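PDB 4ICI: putative flavoprotein from Bacteroides eggerthii, which binds flavin mononucleotide in a flavodoxin-like fold and probably takes part in electron transfer. Local coordinates for residues A[90-94]-A[109-115]. Sequence-based numbering, arbitrary orientation.
Sequences VVFIG and FIEGHSL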
loop_
_atom_site.group_PDB
_atom_site.type_symbol
_atom_site.label_atom_id
_atom_site.label_comp_id
_atom_site.label_asym_id
_atom_site.label_seq_id
_atom_site.Cartn_x
_atom_site.Cartn_y
_atom_site.Cartn_z
ATOM N N VAL A 90 -3.994 5.370 12.573
ATOM C CA VAL A 90 -4.261 4.289 11.622
ATOM C C VAL A 90 -3.586 4.690 10.311
ATOM O O VAL A 90 -3.737 5.842 9.849
ATOM C CB VAL A 90 -5.761 4.144 11.383
ATOM C CG1 VAL A 90 -6.067 3.104 10.329
ATOM C CG2 VAL A 90 -6.511 3.862 12.718
ATOM N N VAL A 91 -2.858 3.753 9.715
ATOM C CA VAL A 91 -2.218 3.975 8.423
ATOM C C VAL A 91 -2.630 2.835 7.492
ATOM O O VAL A 91 -2.317 1.642 7.717
ATOM C CB VAL A 91 -0.689 4.065 8.544
ATOM C CG1 VAL A 91 -0.032 4.221 7.145
ATOM C CG2 VAL A 91 -0.267 5.209 9.464
ATOM N N PHE A 92 -3.426 3.164 6.463
ATOM C CA PHE A 92 -3.703 2.242 5.376
ATOM C C PHE A 92 -2.529 2.340 4.410
ATOM O O PHE A 92 -1.995 3.444 4.217
ATOM C CB PHE A 92 -5.009 2.614 4.659
ATOM C CG PHE A 92 -6.245 2.414 5.482
ATOM C CD1 PHE A 92 -6.744 3.423 6.313
ATOM C CD2 PHE A 92 -6.908 1.208 5.420
ATOM C CE1 PHE A 92 -7.885 3.228 7.061
ATOM C CE2 PHE A 92 -8.054 0.993 6.193
ATOM C CZ PHE A 92 -8.541 2.021 6.993
ATOM N N ILE A 93 -2.117 1.199 3.857
ATOM C CA ILE A 93 -1.007 1.142 2.921
ATOM C C ILE A 93 -1.466 0.426 1.659
ATOM O O ILE A 93 -1.749 -0.779 1.684
ATOM C CB ILE A 93 0.204 0.397 3.487
ATOM C CG1 ILE A 93 0.659 1.020 4.800
ATOM C CG2 ILE A 93 1.329 0.392 2.468
ATOM C CD1 ILE A 93 1.838 0.291 5.497
ATOM N N GLY A 94 -1.605 1.175 0.556
ATOM C CA GLY A 94 -2.113 0.646 -0.668
ATOM C C GLY A 94 -1.092 0.491 -1.771
ATOM O O GLY A 94 -0.102 1.243 -1.867
ATOM N N PHE A 109 8.796 2.420 2.177
ATOM C CA PHE A 109 7.901 3.219 2.982
ATOM C C PHE A 109 7.855 2.758 4.446
ATOM O O PHE A 109 8.046 3.568 5.388
ATOM C CB PHE A 109 6.476 3.205 2.406
ATOM C CG PHE A 109 5.477 3.838 3.329
ATOM C CD1 PHE A 109 5.465 5.207 3.526
ATOM C CD2 PHE A 109 4.534 3.046 4.015
ATOM C CE1 PHE A 109 4.564 5.788 4.406
ATOM C CE2 PHE A 109 3.659 3.645 4.894
ATOM C CZ PHE A 109 3.679 4.996 5.082
ATOM N N ILE A 110 7.615 1.463 4.641
ATOM C CA ILE A 110 7.456 0.914 5.995
ATOM C C ILE A 110 8.750 1.113 6.793
ATOM O O ILE A 110 8.706 1.472 7.966
ATOM C CB ILE A 110 7.043 -0.557 5.949
ATOM C CG1 ILE A 110 5.604 -0.686 5.443
ATOM C CG2 ILE A 110 7.193 -1.247 7.340
ATOM C CD1 ILE A 110 5.240 -2.089 5.020
ATOM N N GLU A 111 9.894 0.877 6.150
ATOM C CA GLU A 111 11.165 0.946 6.853
ATOM C C GLU A 111 11.632 2.377 7.148
ATOM O O GLU A 111 12.491 2.616 8.027
ATOM C CB GLU A 111 12.220 0.143 6.092
ATOM C CG GLU A 111 11.925 -1.325 6.115
ATOM C CD GLU A 111 12.839 -2.174 5.273
ATOM O OE1 GLU A 111 13.864 -1.643 4.753
ATOM O OE2 GLU A 111 12.524 -3.384 5.150
ATOM N N GLY A 112 11.056 3.342 6.456
ATOM C CA GLY A 112 11.435 4.731 6.611
ATOM C C GLY A 112 10.513 5.573 7.477
ATOM O O GLY A 112 10.788 6.753 7.704
ATOM N N HIS A 113 9.390 4.995 7.912
ATOM C CA HIS A 113 8.412 5.690 8.742
ATOM C C HIS A 113 8.172 4.857 10.007
ATOM O O HIS A 113 7.981 3.659 9.900
ATOM C CB HIS A 113 7.108 5.877 7.966
ATOM C CG HIS A 113 7.214 6.820 6.799
ATOM N ND1 HIS A 113 7.775 6.465 5.592
ATOM C CD2 HIS A 113 6.811 8.106 6.654
ATOM C CE1 HIS A 113 7.718 7.490 4.761
ATOM N NE2 HIS A 113 7.138 8.502 5.381
ATOM N N SER A 114 8.157 5.472 11.182
ATOM C CA SER A 114 7.832 4.740 12.396
ATOM C C SER A 114 6.333 4.470 12.438
ATOM O O SER A 114 5.532 5.406 12.457
ATOM C CB SER A 114 8.251 5.485 13.652
ATOM O OG SER A 114 7.909 4.684 14.788
ATOM N N LEU A 115 5.980 3.196 12.396
ATOM C CA LEU A 115 4.595 2.770 12.436
ATOM C C LEU A 115 4.285 2.009 13.730
ATOM O O LEU A 115 3.172 1.499 13.909
ATOM C CB LEU A 115 4.287 1.903 11.209
ATOM C CG LEU A 115 4.482 2.620 9.863
ATOM C CD1 LEU A 115 4.246 1.618 8.739
ATOM C CD2 LEU A 115 3.557 3.836 9.708
#
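With CG1 swung anti to its carbonyl carbon (chi1 -56°) and the chain then extended, Ile93 holds CD1 out from strand 90-96 to meet Phe109, whose CG lies anti to the backbone N (chi1 171°), which turns the ring toward the strand and presents its edge to that methyl. The two belong to a beta-alpha-beta crossover of the flavodoxin fold, in which helix 104-112 packs on the parallel sheet before the chain returns as strand 119-125. Ile93 CD1 comes to the edge of the Phe109 ring, in its plane, 3.9 Å from CE2. The same methyl lies 3.9 Å from Ile110 CG1, whose side chain crosses that of Ile93 at about a right angle, and it also approaches Leu115 CD1. Two residues earlier on the strand, Val91 divides its methyls: CG1 points to Phe109 CZ at the ring edge, and CG2 sits 4.1 Å from Leu115 CD2. All five residues are buried, and the contact is entirely apolar. Beyond it, Phe109 also touches Ala19 of the neighbouring strand 16-20. Where the chain leaves the helix, Phe109 CE1 sits over the centre of the His113 ring, 3.5 Å above the plane of that ring, and Phe109 O accepts hydrogen bonds from Gly112 N and, at 2.9 Å, from His113 ND1.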